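Local coordinates for galactose mutarotase-like protein (Clostridium acetobutylicum, PDB 3OS7) that probably binds carbohydrate and may interconvert the anomers of aldose sugars, at residues A[134-139]-A[150-155]; A[171-176]-A[325-330]. All blocks are in the same frame, centred on the assembly; numbering follows the deposited sequence. Where two conformers were deposited one is given.

Interaction 1 (A[134-139]-A[150-155]). With EDO (1,2-ethanediol), chain H.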
loop_
_atom_site.group_PDB
_atom_site.type_symbol
_atom_site.label_atom_id
_atom_site.label_comp_id
_atom_site.label_asym_id
_atom_site.label_seq_id
_atom_site.Cartn_x
_atom_site.Cartn_y
_atom_site.Cartn_z
ATOM N N VAL A 134 -3.774 13.973 -7.067
ATOM C CA VAL A 134 -3.891 14.579 -5.757
ATOM C C VAL A 134 -5.287 14.441 -5.185
ATOM O O VAL A 134 -6.277 14.277 -5.917
ATOM C CB VAL A 134 -3.528 16.083 -5.770
ATOM C CG1 VAL A 134 -2.061 16.285 -6.151
ATOM C CG2 VAL A 134 -4.448 16.857 -6.685
ATOM N N PHE A 135 -5.340 14.460 -3.867
ATOM C CA PHE A 135 -6.582 14.507 -3.124
ATOM C C PHE A 135 -6.557 15.728 -2.224
ATOM O O PHE A 135 -5.706 15.830 -1.342
ATOM C CB PHE A 135 -6.738 13.283 -2.234
ATOM C CG PHE A 135 -8.031 13.298 -1.464
ATOM C CD1 PHE A 135 -9.228 13.045 -2.103
ATOM C CD2 PHE A 135 -8.058 13.635 -0.151
ATOM C CE1 PHE A 135 -10.413 13.100 -1.418
ATOM C CE2 PHE A 135 -9.249 13.710 0.549
ATOM C CZ PHE A 135 -10.418 13.438 -0.076
ATOM N N ASP A 136 -7.497 16.633 -2.453
ATOM C CA ASP A 136 -7.626 17.865 -1.675
ATOM C C ASP A 136 -8.738 17.716 -0.646
ATOM O O ASP A 136 -9.915 17.533 -0.989
ATOM C CB ASP A 136 -7.931 19.029 -2.600
ATOM C CG ASP A 136 -6.842 19.251 -3.648
ATOM O OD1 ASP A 136 -5.674 19.460 -3.248
ATOM O OD2 ASP A 136 -7.157 19.218 -4.866
ATOM N N PHE A 137 -8.362 17.740 0.627
ATOM C CA PHE A 137 -9.313 17.600 1.712
ATOM C C PHE A 137 -9.577 18.999 2.259
ATOM O O PHE A 137 -8.680 19.621 2.838
ATOM C CB PHE A 137 -8.760 16.685 2.797
ATOM C CG PHE A 137 -9.751 16.364 3.902
ATOM C CD1 PHE A 137 -10.827 15.511 3.678
ATOM C CD2 PHE A 137 -9.571 16.856 5.184
ATOM C CE1 PHE A 137 -11.699 15.199 4.692
ATOM C CE2 PHE A 137 -10.452 16.545 6.195
ATOM C CZ PHE A 137 -11.503 15.715 5.968
ATOM N N THR A 138 -10.796 19.483 2.060
ATOM C CA THR A 138 -11.172 20.836 2.442
ATOM C C THR A 138 -12.195 20.866 3.561
ATOM O O THR A 138 -12.774 19.857 3.937
ATOM C CB THR A 138 -11.782 21.622 1.253
ATOM O OG1 THR A 138 -13.094 21.140 0.997
ATOM C CG2 THR A 138 -10.934 21.483 0.005
ATOM N N LYS A 139 -12.417 22.074 4.059
ATOM C CA LYS A 139 -13.403 22.350 5.080
ATOM C C LYS A 139 -14.812 21.966 4.640
ATOM O O LYS A 139 -15.691 21.832 5.477
ATOM C CB LYS A 139 -13.414 23.843 5.395
ATOM C CG LYS A 139 -12.214 24.359 6.115
ATOM C CD LYS A 139 -12.217 25.912 6.128
ATOM C CE LYS A 139 -10.962 26.471 6.817
ATOM N NZ LYS A 139 -10.884 26.026 8.245
ATOM N N GLU A 150 -7.393 20.555 7.105
ATOM C CA GLU A 150 -7.205 20.572 5.659
ATOM C C GLU A 150 -5.860 19.927 5.301
ATOM O O GLU A 150 -4.878 20.066 6.021
ATOM C CB GLU A 150 -7.310 21.991 5.087
ATOM C CG GLU A 150 -8.733 22.563 5.225
ATOM C CD GLU A 150 -8.979 23.835 4.422
ATOM O OE1 GLU A 150 -8.192 24.777 4.554
ATOM O OE2 GLU A 150 -9.999 23.910 3.688
ATOM N N PHE A 151 -5.836 19.177 4.219
ATOM C CA PHE A 151 -4.594 18.560 3.758
ATOM C C PHE A 151 -4.647 18.265 2.267
ATOM O O PHE A 151 -5.716 18.274 1.666
ATOM C CB PHE A 151 -4.250 17.291 4.584
ATOM C CG PHE A 151 -5.213 16.129 4.412
ATOM C CD1 PHE A 151 -5.115 15.288 3.323
ATOM C CD2 PHE A 151 -6.193 15.861 5.377
ATOM C CE1 PHE A 151 -5.988 14.217 3.168
ATOM C CE2 PHE A 151 -7.053 14.807 5.245
ATOM C CZ PHE A 151 -6.937 13.967 4.110
ATOM N N GLN A 152 -3.481 18.032 1.669
ATOM C CA GLN A 152 -3.417 17.520 0.316
ATOM C C GLN A 152 -2.521 16.295 0.321
ATOM O O GLN A 152 -1.371 16.356 0.736
ATOM C CB GLN A 152 -2.841 18.527 -0.671
ATOM C CG GLN A 152 -2.848 18.043 -2.124
ATOM C CD GLN A 152 -2.198 19.038 -3.063
ATOM O OE1 GLN A 152 -0.966 19.186 -3.081
ATOM N NE2 GLN A 152 -3.019 19.721 -3.854
ATOM N N PHE A 153 -3.067 15.197 -0.173
ATOM C CA PHE A 153 -2.317 14.003 -0.473
ATOM C C PHE A 153 -1.908 14.020 -1.960
ATOM O O PHE A 153 -2.646 14.507 -2.829
ATOM C CB PHE A 153 -3.188 12.774 -0.193
ATOM C CG PHE A 153 -2.711 11.899 0.919
ATOM C CD1 PHE A 153 -1.836 10.864 0.678
ATOM C CD2 PHE A 153 -3.195 12.080 2.223
ATOM C CE1 PHE A 153 -1.443 10.027 1.699
ATOM C CE2 PHE A 153 -2.801 11.237 3.252
ATOM C CZ PHE A 153 -1.933 10.221 2.994
ATOM N N LYS A 154 -0.737 13.476 -2.261
ATOM C CA LYS A 154 -0.292 13.328 -3.644
ATOM C C LYS A 154 0.370 11.981 -3.828
ATOM O O LYS A 154 1.167 11.547 -2.975
ATOM C CB LYS A 154 0.702 14.425 -4.023
ATOM C CG LYS A 154 1.239 14.301 -5.430
ATOM C CD LYS A 154 1.831 15.630 -5.996
ATOM C CE LYS A 154 2.840 16.304 -5.108
ATOM N NZ LYS A 154 2.851 17.785 -5.450
ATOM N N LEU A 155 0.003 11.313 -4.912
ATOM C CA LEU A 155 0.692 10.102 -5.352
ATOM C C LEU A 155 1.367 10.467 -6.673
ATOM O O LEU A 155 0.716 10.904 -7.616
ATOM C CB LEU A 155 -0.261 8.923 -5.541
ATOM C CG LEU A 155 -1.279 8.632 -4.463
ATOM C CD1 LEU A 155 -2.151 7.423 -4.784
ATOM C CD2 LEU A 155 -0.594 8.449 -3.131
HETATM C C1 EDO H . 2.607 17.069 -0.356
HETATM O O1 EDO H . 3.641 16.960 -1.331
HETATM C C2 EDO H . 1.253 16.781 -1.004
HETATM O O2 EDO H . 0.977 17.716 -2.066
#
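Phe135 pairs with Phe153 and Phe137 with Phe151 where strands 128-137 and 151-160 run side by side in the antiparallel beta-sandwich of the galactose mutarotase fold; the N-to-C directions of segments 134-137 and 151-155 are 171° apart. Both are hydrogen-bonded pairs, each with two backbone bonds, and Phe137 N to Phe151 O is 2.9 Å. Asp136 with Gln152, between them, and Val134 with Lys154, beyond, are non-hydrogen-bonded pairs.

The aromatic side chains share one buried face. Phe137 CB sits over the centre of the Phe151 ring, 3.5 Å from its centroid, in a CH-pi contact. The two ring planes differ by only 20°, but with centroids 4.7 Å apart the rings are displaced and overlap little; Phe137 CD2 comes within 3.2 Å of Phe151 CE2. At the edge of the Phe135 ring, in its plane, lies Phe151 CE1. Phe78 packs against Phe151 and Phe153, extending the aromatic cluster.

The other face, with Val134, Asp136, Gln152 and Lys154, is more mixed: Val134 CG1 packs 3.9 Å from Lys154 CG. Just beyond the paired strands, Glu150 OE2 accepts from Lys139 N at 3.1 Å, on its anti side. Asp136 and Gln152 point the same way, and Gln152 NE2 donates to the syn lone pair of Asp136 OD1 at 2.7 Å; Gln152 OE1 accepts from 1,2-ethanediol O2 at 2.6 Å.

Interaction 2 (A[171-176]-A[325-330])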
loop_
_atom_site.group_PDB
_atom_site.type_symbol
_atom_site.label_atom_id
_atom_site.label_comp_id
_atom_site.label_asym_id
_atom_site.label_seq_id
_atom_site.Cartn_x
_atom_site.Cartn_y
_atom_site.Cartn_z
ATOM N N VAL A 171 0.705 16.940 2.930
ATOM C CA VAL A 171 1.062 18.216 3.543
ATOM C C VAL A 171 -0.129 18.650 4.406
ATOM O O VAL A 171 -1.269 18.559 3.988
ATOM C CB VAL A 171 1.461 19.305 2.506
ATOM C CG1 VAL A 171 0.392 19.546 1.470
ATOM C CG2 VAL A 171 1.779 20.615 3.224
ATOM N N ASN A 172 0.164 19.064 5.631
ATOM C CA ASN A 172 -0.824 19.575 6.551
ATOM C C ASN A 172 -1.084 21.027 6.167
ATOM O O ASN A 172 -0.176 21.846 6.263
ATOM C CB ASN A 172 -0.280 19.470 7.972
ATOM C CG ASN A 172 -1.196 20.077 9.012
ATOM O OD1 ASN A 172 -2.364 20.400 8.752
ATOM N ND2 ASN A 172 -0.660 20.243 10.217
ATOM N N LEU A 173 -2.297 21.319 5.703
ATOM C CA LEU A 173 -2.688 22.671 5.297
ATOM C C LEU A 173 -3.503 23.393 6.390
ATOM O O LEU A 173 -4.075 24.462 6.150
ATOM C CB LEU A 173 -3.458 22.612 3.968
ATOM C CG LEU A 173 -2.648 22.057 2.766
ATOM C CD1 LEU A 173 -3.513 21.844 1.499
ATOM C CD2 LEU A 173 -1.396 22.935 2.469
ATOM N N SER A 174 -3.567 22.807 7.575
ATOM C CA SER A 174 -4.346 23.315 8.687
ATOM C C SER A 174 -3.467 24.165 9.586
ATOM O O SER A 174 -2.249 24.189 9.419
ATOM C CB SER A 174 -4.977 22.173 9.515
ATOM O OG SER A 174 -4.117 21.620 10.504
ATOM N N SER A 175 -4.109 24.794 10.571
ATOM C CA SER A 175 -3.418 25.651 11.521
ATOM C C SER A 175 -2.983 24.918 12.794
ATOM O O SER A 175 -2.479 25.539 13.722
ATOM C CB SER A 175 -4.320 26.827 11.872
ATOM O OG SER A 175 -5.489 26.383 12.525
ATOM N N GLU A 176 -3.177 23.594 12.835
ATOM C CA GLU A 176 -2.874 22.790 14.014
ATOM C C GLU A 176 -2.041 21.561 13.655
ATOM O O GLU A 176 -2.010 21.115 12.509
ATOM C CB GLU A 176 -4.167 22.322 14.680
ATOM C CG GLU A 176 -5.023 23.443 15.256
ATOM C CD GLU A 176 -6.336 22.938 15.798
ATOM O OE1 GLU A 176 -7.230 22.590 14.990
ATOM O OE2 GLU A 176 -6.484 22.900 17.034
ATOM N N LYS A 325 3.405 19.391 11.703
ATOM C CA LYS A 325 3.158 20.772 12.065
ATOM C C LYS A 325 2.513 21.471 10.842
ATOM O O LYS A 325 2.493 20.921 9.722
ATOM C CB LYS A 325 4.487 21.421 12.523
ATOM C CG LYS A 325 5.049 20.847 13.828
ATOM C CD LYS A 325 6.317 21.612 14.251
ATOM C CE LYS A 325 6.865 21.166 15.614
ATOM N NZ LYS A 325 7.482 19.804 15.563
ATOM N N PRO A 326 1.942 22.667 11.042
ATOM C CA PRO A 326 1.329 23.406 9.940
ATOM C C PRO A 326 2.285 23.610 8.781
ATOM O O PRO A 326 3.429 24.042 8.991
ATOM C CB PRO A 326 0.877 24.724 10.608
ATOM C CG PRO A 326 0.595 24.294 12.018
ATOM C CD PRO A 326 1.692 23.326 12.339
ATOM N N ASN A 327 1.820 23.198 7.590
ATOM C CA ASN A 327 2.549 23.252 6.329
ATOM C C ASN A 327 3.734 22.322 6.231
ATOM O O ASN A 327 4.489 22.394 5.260
ATOM C CB ASN A 327 2.982 24.685 5.950
ATOM C CG ASN A 327 3.083 24.869 4.435
ATOM O OD1 ASN A 327 2.157 24.527 3.714
ATOM N ND2 ASN A 327 4.219 25.417 3.951
ATOM N N GLU A 328 3.894 21.445 7.216
ATOM C CA GLU A 328 4.898 20.383 7.146
ATOM C C GLU A 328 4.382 19.243 6.287
ATOM O O GLU A 328 3.164 18.982 6.232
ATOM C CB GLU A 328 5.235 19.863 8.529
ATOM C CG GLU A 328 6.484 19.018 8.568
ATOM C CD GLU A 328 6.802 18.456 9.947
ATOM O OE1 GLU A 328 6.007 18.624 10.895
ATOM O OE2 GLU A 328 7.877 17.832 10.069
ATOM N N SER A 329 5.315 18.551 5.634
ATOM C CA SER A 329 4.954 17.388 4.836
ATOM C C SER A 329 5.678 16.120 5.258
ATOM O O SER A 329 6.699 16.165 5.939
ATOM C CB SER A 329 5.209 17.664 3.340
ATOM O OG SER A 329 6.593 17.670 3.037
ATOM N N TRP A 330 5.103 14.995 4.844
ATOM C CA TRP A 330 5.699 13.660 4.964
ATOM C C TRP A 330 5.747 13.092 3.546
ATOM O O TRP A 330 4.829 13.332 2.745
ATOM C CB TRP A 330 4.815 12.752 5.855
ATOM C CG TRP A 330 5.249 11.264 5.823
ATOM C CD1 TRP A 330 6.085 10.638 6.697
ATOM C CD2 TRP A 330 4.854 10.273 4.868
ATOM N NE1 TRP A 330 6.233 9.325 6.347
ATOM C CE2 TRP A 330 5.490 9.076 5.224
ATOM C CE3 TRP A 330 3.995 10.275 3.772
ATOM C CZ2 TRP A 330 5.328 7.908 4.491
ATOM C CZ3 TRP A 330 3.833 9.123 3.051
ATOM C CH2 TRP A 330 4.504 7.960 3.400
#
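A type II beta turn, Lys325 to Glu328, lies against the end of strand 163-172 where that strand pairs with the start of strand 329-340. Two backbone bonds join Asn172 to the turn: Asn172 N donates to Glu328 O at 3.1 Å, almost straight (171°), and Asn327 N donates to Asn172 O at 2.8 Å with a more bent N-H (135°). Beyond them Val171 and Ser329 form a non-hydrogen-bonded pair, their CB atoms 4.2 Å apart. Pro326 covers the following loop, its CB 3.4 Å from Ser174 O and its CG against the Ser175 carbonyl.

The Asn172 side chain organises that loop. Its CG stands anti to the backbone N (chi1 176°). OD1 accepts two bonds, from Ser174 OG in the carbonyl plane on a lone pair and from Ser174 N above that plane. On the other side of the amide, ND2 donates to Glu176 O at 2.8 Å, close to the amide plane, and also to Leu324 O, so both ends of the buried amide are engaged. Ser174 OG in turn accepts from Glu176 N. Within the turn itself, Glu328 OE1 accepts from Lys325 N on its anti lone pair. The loop thus combines an Asx turn at Asn172 with an ST turn at Ser174, facing a type II beta turn.

Interactions 1 and 2 lie in series along the chain, their centres 11 Å apart, and meet through neighbouring strands 151-160 and 163-172. Two probable backbone hydrogen bonds join them, Glu150 O to Leu173 N at 2.9 Å and Gln152 O to Val171 N at 3.1 Å. Phe151 CB packs 3.3 Å from Val171 O. Together with the pairings inside each contact, these bonds make 128-137, 151-160, 163-172 and 329-340 successive neighbours. Interaction 1 has a largely buried aromatic face; interaction 2 is a surface contact. 1,2-Ethanediol lies by both, about 4 Å from the Val171 side chain, and a tetraethylene glycol lies about 6 Å from the Phe151 side chain; both probably come from the crystallisation liquor.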